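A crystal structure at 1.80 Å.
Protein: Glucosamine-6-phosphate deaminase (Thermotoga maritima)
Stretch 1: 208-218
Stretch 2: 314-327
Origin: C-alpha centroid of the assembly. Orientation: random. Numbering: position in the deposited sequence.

Stretch 1, residues 208-218: DLKEHDHFVFL
Stretch 2, residues 314-327: PAQILGYQKAISRG

How do the two stretches lie against each other? A helix runs from 314 to 326, having begun earlier in the chain, and the strand 214-218 passes it almost exactly antiparallel, at 174°, with the axes 11.6 Å apart at closest. A 3-10 segment, 209-211, precedes the strand and comes nearer: CA of L209 is 6.2 Å from CA of K322, and CA of K210 is 6.4 Å from CA of S325. At the strand, CA of F217 is 8.6 Å from CA of A315, and large side chains fill that wider gap. The strand residues have phi near -105 to -140° and psi near 109 to 136°.

Which bumps fill the gap between strand and helix? F215 and F217 both point toward the helix with chi1 m, while V216 between them is out of reach. L318, chi1 t and chi2 p, fills the corner made by the two rings: its CD2 lies over one face of F215, 4.0 Å from the ring centroid and 22° off the normal, a CH-pi contact. The same CD2 meets F217 at the ring edge, 3.9 Å from CZ. One turn earlier, the small A315 leaves room for F217, whose CE1 comes to 3.7 Å from CB of A315.

What does L209 fit into? With chi1 m and chi2 t it points toward the helix, into a hollow lined by L318, Q321, K322 and S325. Its CD2 is 3.6 Å from L318 CD1, its CD1 is 3.7 Å from Q321 CB, and its CB is 3.7 Å from S325 OG. Beside it K210 folds over, chi1 m and chi2 p, so that CE lies 2.9 Å from S325 OG; no hydrogen bond links K210 to that hydroxyl.

How is the turn before the strand held to the helix? K322 (t, p, t, t) carries its CD past F215, 3.9 Å from CZ, and buries its ammonium among three acceptors. NZ donates to O of L209 at 3.0 Å, to O of H212 at 2.7 Å and to OD1 of D213 at 3.1 Å, the last also a salt bridge. R326 (m, t, t) brings NH2 to within 2.6 Å of D213 OD1 in a second salt bridge, with the carboxylate oxygen near the guanidinium plane. A water joins D213 O, at 2.9 Å, to R326 NH2, at 3.2 Å. Just beyond, G327 ends the helix in a Schellman motif with phi 79°.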

ATOM      1  N   ASP A 208     -20.731  -1.801  13.071  1.00 33.54           N
ATOM      2  CA  ASP A 208     -21.480  -0.630  13.517  1.00 34.37           C
ATOM      3  C   ASP A 208     -20.489   0.543  13.476  1.00 34.08           C
ATOM      4  O   ASP A 208     -19.925   0.911  14.508  1.00 32.28           O
ATOM      5  CB  ASP A 208     -21.961  -0.832  14.952  1.00 35.58           C
ATOM      6  CG  ASP A 208     -22.896   0.275  15.400  1.00 40.37           C
ATOM      7  OD1 ASP A 208     -23.128   1.207  14.583  1.00 40.03           O
ATOM      8  OD2 ASP A 208     -23.392   0.207  16.549  1.00 39.99           O
ATOM      9  N   LEU A 209     -20.296   1.095  12.286  1.00 33.42           N
ATOM     10  CA  LEU A 209     -19.340   2.164  12.058  1.00 35.88           C
ATOM     11  C   LEU A 209     -19.470   3.418  12.900  1.00 36.80           C
ATOM     12  O   LEU A 209     -18.466   3.941  13.391  1.00 36.12           O
ATOM     13  CB  LEU A 209     -19.345   2.537  10.570  1.00 32.95           C
ATOM     14  CG  LEU A 209     -18.784   1.383   9.703  1.00 36.31           C
ATOM     15  CD1 LEU A 209     -18.712   1.816   8.259  1.00 32.37           C
ATOM     16  CD2 LEU A 209     -17.360   0.994  10.177  1.00 33.24           C
ATOM     17  N   LYS A 210     -20.704   3.905  13.053  1.00 39.04           N
ATOM     18  CA  LYS A 210     -20.940   5.117  13.831  1.00 38.53           C
ATOM     19  C   LYS A 210     -20.414   4.950  15.245  1.00 36.39           C
ATOM     20  O   LYS A 210     -20.169   5.934  15.922  1.00 38.60           O
ATOM     21  CB  LYS A 210     -22.449   5.447  13.861  1.00 41.05           C
ATOM     22  CG  LYS A 210     -22.981   6.038  12.560  1.00 46.06           C
ATOM     23  CD  LYS A 210     -23.250   4.932  11.525  1.00 49.91           C
ATOM     24  CE  LYS A 210     -23.896   5.441  10.208  1.00 51.20           C
ATOM     25  NZ  LYS A 210     -23.976   4.352   9.154  1.00 50.06           N
ATOM     26  N   GLU A 211     -20.246   3.714  15.705  1.00 33.84           N
ATOM     27  CA  GLU A 211     -19.734   3.480  17.039  1.00 33.33           C
ATOM     28  C   GLU A 211     -18.214   3.239  17.114  1.00 31.06           C
ATOM     29  O   GLU A 211     -17.686   2.880  18.177  1.00 32.48           O
ATOM     30  CB  GLU A 211     -20.445   2.296  17.671  1.00 39.19           C
ATOM     31  CG  GLU A 211     -21.929   2.527  17.863  1.00 44.73           C
ATOM     32  CD  GLU A 211     -22.223   3.082  19.219  1.00 50.02           C
ATOM     33  OE1 GLU A 211     -21.712   4.177  19.555  1.00 51.24           O
ATOM     34  OE2 GLU A 211     -22.967   2.402  19.959  1.00 54.71           O
ATOM     35  N   HIS A 212     -17.508   3.423  16.008  1.00 29.53           N
ATOM     36  CA  HIS A 212     -16.034   3.205  16.049  1.00 27.02           C
ATOM     37  C   HIS A 212     -15.354   4.425  15.469  1.00 25.41           C
ATOM     38  O   HIS A 212     -15.617   4.783  14.330  1.00 27.59           O
ATOM     39  CB  HIS A 212     -15.659   1.979  15.205  1.00 27.77           C
ATOM     40  CG  HIS A 212     -16.086   0.683  15.817  1.00 27.33           C
ATOM     41  ND1 HIS A 212     -17.332   0.131  15.603  1.00 30.03           N
ATOM     42  CD2 HIS A 212     -15.438  -0.163  16.645  1.00 29.60           C
ATOM     43  CE1 HIS A 212     -17.424  -1.006  16.268  1.00 29.65           C
ATOM     44  NE2 HIS A 212     -16.290  -1.213  16.905  1.00 31.21           N
ATOM     45  N   ASP A 213     -14.495   5.056  16.258  1.00 26.49           N
ATOM     46  CA  ASP A 213     -13.803   6.238  15.784  1.00 27.85           C
ATOM     47  C   ASP A 213     -12.288   6.178  15.977  1.00 27.07           C
ATOM     48  O   ASP A 213     -11.628   7.213  15.962  1.00 28.83           O
ATOM     49  CB  ASP A 213     -14.324   7.492  16.483  1.00 35.03           C
ATOM     50  CG  ASP A 213     -15.655   7.916  15.964  1.00 40.95           C
ATOM     51  OD1 ASP A 213     -15.766   8.340  14.791  1.00 41.76           O
ATOM     52  OD2 ASP A 213     -16.622   7.809  16.745  1.00 50.88           O
ATOM     53  N   HIS A 214     -11.765   4.977  16.175  1.00 26.57           N
ATOM     54  CA  HIS A 214     -10.310   4.772  16.364  1.00 25.72           C
ATOM     55  C   HIS A 214      -9.994   3.496  15.584  1.00 25.38           C
ATOM     56  O   HIS A 214     -10.403   2.397  16.024  1.00 23.97           O
ATOM     57  CB  HIS A 214     -10.008   4.503  17.810  1.00 24.44           C
ATOM     58  CG  HIS A 214      -8.565   4.229  18.072  1.00 22.07           C
ATOM     59  ND1 HIS A 214      -8.134   3.555  19.183  1.00 23.71           N
ATOM     60  CD2 HIS A 214      -7.456   4.529  17.356  1.00 21.88           C
ATOM     61  CE1 HIS A 214      -6.814   3.444  19.151  1.00 24.63           C
ATOM     62  NE2 HIS A 214      -6.382   4.028  18.052  1.00 22.00           N
ATOM     63  N   PHE A 215      -9.292   3.655  14.462  1.00 23.66           N
ATOM     64  CA  PHE A 215      -8.929   2.491  13.629  1.00 23.27           C
ATOM     65  C   PHE A 215      -7.441   2.145  13.814  1.00 24.32           C
ATOM     66  O   PHE A 215      -6.577   3.043  13.735  1.00 22.34           O
ATOM     67  CB  PHE A 215      -9.152   2.803  12.160  1.00 22.75           C
ATOM     68  CG  PHE A 215     -10.591   3.091  11.782  1.00 20.11           C
ATOM     69  CD1 PHE A 215     -11.637   2.805  12.661  1.00 23.24           C
ATOM     70  CD2 PHE A 215     -10.874   3.621  10.555  1.00 20.21           C
ATOM     71  CE1 PHE A 215     -12.962   3.073  12.271  1.00 24.02           C
ATOM     72  CE2 PHE A 215     -12.194   3.891  10.140  1.00 23.90           C
ATOM     73  CZ  PHE A 215     -13.230   3.618  11.011  1.00 20.92           C
ATOM     74  N   VAL A 216      -7.150   0.846  13.964  1.00 20.82           N
ATOM     75  CA  VAL A 216      -5.776   0.364  14.173  1.00 22.06           C
ATOM     76  C   VAL A 216      -5.552  -0.715  13.106  1.00 22.94           C
ATOM     77  O   VAL A 216      -6.426  -1.585  12.938  1.00 21.58           O
ATOM     78  CB  VAL A 216      -5.668  -0.237  15.576  1.00 22.65           C
ATOM     79  CG1 VAL A 216      -4.308  -0.912  15.808  1.00 23.69           C
ATOM     80  CG2 VAL A 216      -5.924   0.874  16.646  1.00 19.08           C
ATOM     81  N   PHE A 217      -4.444  -0.625  12.363  1.00 17.46           N
ATOM     82  CA  PHE A 217      -4.106  -1.589  11.305  1.00 20.02           C
ATOM     83  C   PHE A 217      -2.823  -2.310  11.697  1.00 17.68           C
ATOM     84  O   PHE A 217      -1.778  -1.687  11.893  1.00 17.73           O
ATOM     85  CB  PHE A 217      -4.008  -0.805  10.002  1.00 21.41           C
ATOM     86  CG  PHE A 217      -5.329  -0.182   9.623  1.00 21.70           C
ATOM     87  CD1 PHE A 217      -6.274  -0.960   8.979  1.00 20.33           C
ATOM     88  CD2 PHE A 217      -5.641   1.154   9.951  1.00 21.05           C
ATOM     89  CE1 PHE A 217      -7.540  -0.451   8.620  1.00 23.02           C
ATOM     90  CE2 PHE A 217      -6.911   1.697   9.616  1.00 23.68           C
ATOM     91  CZ  PHE A 217      -7.854   0.895   8.942  1.00 18.47           C
ATOM     92  N   LEU A 218      -2.896  -3.642  11.833  1.00 17.78           N
ATOM     93  CA  LEU A 218      -1.748  -4.409  12.297  1.00 14.97           C
ATOM     94  C   LEU A 218      -1.264  -5.383  11.247  1.00 15.99           C
ATOM     95  O   LEU A 218      -2.084  -6.039  10.622  1.00 14.99           O
ATOM     96  CB  LEU A 218      -2.148  -5.200  13.558  1.00 16.19           C
ATOM     97  CG  LEU A 218      -2.681  -4.452  14.793  1.00 18.58           C
ATOM     98  CD1 LEU A 218      -2.805  -5.472  15.997  1.00 18.80           C
ATOM     99  CD2 LEU A 218      -1.632  -3.345  15.184  1.00 17.39           C
ATOM    100  N   PRO A 314      -9.660  -4.021   1.870  1.00 19.01           N
ATOM    101  CA  PRO A 314     -10.584  -3.923   2.997  1.00 20.09           C
ATOM    102  C   PRO A 314     -10.555  -2.509   3.644  1.00 22.48           C
ATOM    103  O   PRO A 314     -11.580  -1.941   3.962  1.00 21.49           O
ATOM    104  CB  PRO A 314     -10.069  -4.974   3.950  1.00 17.57           C
ATOM    105  CG  PRO A 314      -9.558  -6.066   3.000  1.00 18.60           C
ATOM    106  CD  PRO A 314      -8.798  -5.240   1.980  1.00 19.55           C
ATOM    107  N   ALA A 315      -9.347  -1.962   3.856  1.00 19.42           N
ATOM    108  CA  ALA A 315      -9.261  -0.626   4.473  1.00 19.14           C
ATOM    109  C   ALA A 315      -9.792   0.487   3.561  1.00 20.75           C
ATOM    110  O   ALA A 315     -10.358   1.464   4.063  1.00 20.45           O
ATOM    111  CB  ALA A 315      -7.757  -0.331   4.907  1.00 20.23           C
ATOM    112  N   GLN A 316      -9.650   0.356   2.244  1.00 18.26           N
ATOM    113  CA  GLN A 316     -10.213   1.369   1.324  1.00 20.69           C
ATOM    114  C   GLN A 316     -11.757   1.325   1.448  1.00 23.63           C
ATOM    115  O   GLN A 316     -12.408   2.339   1.371  1.00 21.68           O
ATOM    116  CB  GLN A 316      -9.903   1.037  -0.111  1.00 21.03           C
ATOM    117  CG  GLN A 316      -8.426   1.109  -0.517  1.00 23.45           C
ATOM    118  CD  GLN A 316      -8.214   0.528  -1.910  1.00 26.34           C
ATOM    119  OE1 GLN A 316      -9.026   0.712  -2.766  1.00 25.85           O
ATOM    120  NE2 GLN A 316      -7.103  -0.170  -2.135  1.00 27.69           N
ATOM    121  N   ILE A 317     -12.314   0.114   1.575  1.00 22.37           N
ATOM    122  CA  ILE A 317     -13.762  -0.043   1.732  1.00 23.29           C
ATOM    123  C   ILE A 317     -14.197   0.483   3.109  1.00 24.82           C
ATOM    124  O   ILE A 317     -15.252   1.121   3.228  1.00 24.68           O
ATOM    125  CB  ILE A 317     -14.181  -1.563   1.520  1.00 22.85           C
ATOM    126  CG1 ILE A 317     -13.985  -1.928   0.060  1.00 20.73           C
ATOM    127  CG2 ILE A 317     -15.635  -1.822   2.005  1.00 24.55           C
ATOM    128  CD1 ILE A 317     -14.189  -3.476  -0.242  1.00 23.57           C
ATOM    129  N   LEU A 318     -13.396   0.237   4.136  1.00 21.43           N
ATOM    130  CA  LEU A 318     -13.708   0.750   5.457  1.00 25.05           C
ATOM    131  C   LEU A 318     -13.713   2.278   5.364  1.00 25.74           C
ATOM    132  O   LEU A 318     -14.657   2.938   5.834  1.00 23.78           O
ATOM    133  CB  LEU A 318     -12.651   0.319   6.472  1.00 23.32           C
ATOM    134  CG  LEU A 318     -12.837   0.921   7.877  1.00 24.21           C
ATOM    135  CD1 LEU A 318     -14.181   0.441   8.558  1.00 23.90           C
ATOM    136  CD2 LEU A 318     -11.683   0.452   8.724  1.00 22.89           C
ATOM    137  N   GLY A 319     -12.698   2.833   4.705  1.00 24.42           N
ATOM    138  CA  GLY A 319     -12.618   4.287   4.637  1.00 27.22           C
ATOM    139  C   GLY A 319     -13.859   4.853   3.957  1.00 27.78           C
ATOM    140  O   GLY A 319     -14.471   5.850   4.431  1.00 25.63           O
ATOM    141  N   TYR A 320     -14.212   4.242   2.830  1.00 25.34           N
ATOM    142  CA  TYR A 320     -15.367   4.709   2.059  1.00 26.50           C
ATOM    143  C   TYR A 320     -16.656   4.620   2.884  1.00 29.26           C
ATOM    144  O   TYR A 320     -17.393   5.605   3.067  1.00 28.38           O
ATOM    145  CB  TYR A 320     -15.506   3.911   0.788  1.00 28.33           C
ATOM    146  CG  TYR A 320     -16.654   4.430  -0.055  1.00 31.07           C
ATOM    147  CD1 TYR A 320     -17.957   3.986   0.154  1.00 30.18           C
ATOM    148  CD2 TYR A 320     -16.435   5.430  -1.007  1.00 31.74           C
ATOM    149  CE1 TYR A 320     -19.019   4.531  -0.575  1.00 32.39           C
ATOM    150  CE2 TYR A 320     -17.483   5.983  -1.727  1.00 33.91           C
ATOM    151  CZ  TYR A 320     -18.769   5.534  -1.507  1.00 34.74           C
ATOM    152  OH  TYR A 320     -19.811   6.139  -2.225  1.00 38.52           O
ATOM    153  N   GLN A 321     -16.924   3.446   3.409  1.00 28.71           N
ATOM    154  CA  GLN A 321     -18.138   3.271   4.182  1.00 30.66           C
ATOM    155  C   GLN A 321     -18.165   4.175   5.399  1.00 30.92           C
ATOM    156  O   GLN A 321     -19.239   4.688   5.775  1.00 30.60           O
ATOM    157  CB  GLN A 321     -18.304   1.783   4.591  1.00 28.74           C
ATOM    158  CG  GLN A 321     -18.540   0.862   3.357  1.00 31.75           C
ATOM    159  CD  GLN A 321     -18.987  -0.558   3.742  1.00 31.68           C
ATOM    160  OE1 GLN A 321     -19.420  -0.723   4.984  1.00 29.04           O
ATOM    161  NE2 GLN A 321     -18.916  -1.493   2.926  1.00 33.35           N
ATOM    162  N   LYS A 322     -17.006   4.386   6.033  1.00 26.89           N
ATOM    163  CA  LYS A 322     -16.995   5.235   7.221  1.00 26.37           C
ATOM    164  C   LYS A 322     -17.271   6.676   6.846  1.00 26.77           C
ATOM    165  O   LYS A 322     -17.892   7.411   7.644  1.00 30.08           O
ATOM    166  CB  LYS A 322     -15.651   5.182   7.981  1.00 25.87           C
ATOM    167  CG  LYS A 322     -15.554   6.149   9.180  1.00 24.66           C
ATOM    168  CD  LYS A 322     -16.398   5.727  10.391  1.00 27.55           C
ATOM    169  CE  LYS A 322     -16.335   6.807  11.484  1.00 26.91           C
ATOM    170  NZ  LYS A 322     -17.024   6.442  12.745  1.00 29.78           N
ATOM    171  N   ALA A 323     -16.807   7.102   5.681  1.00 25.09           N
ATOM    172  CA  ALA A 323     -17.054   8.479   5.296  1.00 28.63           C
ATOM    173  C   ALA A 323     -18.571   8.682   5.093  1.00 30.87           C
ATOM    174  O   ALA A 323     -19.146   9.692   5.519  1.00 31.82           O
ATOM    175  CB  ALA A 323     -16.347   8.794   4.047  1.00 24.38           C
ATOM    176  N   ILE A 324     -19.204   7.707   4.444  1.00 30.35           N
ATOM    177  CA  ILE A 324     -20.644   7.791   4.166  1.00 31.64           C
ATOM    178  C   ILE A 324     -21.362   7.892   5.486  1.00 33.23           C
ATOM    179  O   ILE A 324     -22.277   8.709   5.647  1.00 34.85           O
ATOM    180  CB  ILE A 324     -21.143   6.526   3.377  1.00 33.55           C
ATOM    181  CG1 ILE A 324     -20.481   6.491   2.003  1.00 33.66           C
ATOM    182  CG2 ILE A 324     -22.702   6.551   3.204  1.00 31.25           C
ATOM    183  CD1 ILE A 324     -20.469   7.795   1.289  1.00 40.01           C
ATOM    184  N   SER A 325     -20.914   7.063   6.416  1.00 30.48           N
ATOM    185  CA  SER A 325     -21.414   6.994   7.771  1.00 34.20           C
ATOM    186  C   SER A 325     -21.391   8.356   8.484  1.00 35.85           C
ATOM    187  O   SER A 325     -22.328   8.708   9.220  1.00 33.88           O
ATOM    188  CB  SER A 325     -20.553   6.009   8.531  1.00 35.75           C
ATOM    189  OG  SER A 325     -21.009   5.804   9.846  1.00 42.08           O
ATOM    190  N   ARG A 326     -20.313   9.105   8.275  1.00 36.36           N
ATOM    191  CA  ARG A 326     -20.132  10.422   8.881  1.00 37.66           C
ATOM    192  C   ARG A 326     -20.867  11.478   8.057  1.00 38.94           C
ATOM    193  O   ARG A 326     -21.043  12.601   8.517  1.00 38.57           O
ATOM    194  CB  ARG A 326     -18.645  10.808   8.923  1.00 39.83           C
ATOM    195  CG  ARG A 326     -17.815  10.028   9.904  1.00 40.06           C
ATOM    196  CD  ARG A 326     -16.579  10.865  10.295  1.00 44.46           C
ATOM    197  NE  ARG A 326     -16.071  10.423  11.582  1.00 43.75           N
ATOM    198  CZ  ARG A 326     -14.835   9.983  11.747  1.00 42.31           C
ATOM    199  NH1 ARG A 326     -14.034   9.966  10.701  1.00 46.26           N
ATOM    200  NH2 ARG A 326     -14.420   9.520  12.921  1.00 37.94           N
ATOM    201  N   GLY A 327     -21.264  11.106   6.847  1.00 37.52           N
ATOM    202  CA  GLY A 327     -21.947  12.020   5.966  1.00 37.47           C
ATOM    203  C   GLY A 327     -20.944  12.950   5.308  1.00 40.38           C
ATOM    204  O   GLY A 327     -21.216  14.139   5.099  1.00 39.66           O
TER
HETATM  205  O   HOH W   1     -11.584   9.704  14.456  1.00 30.83           O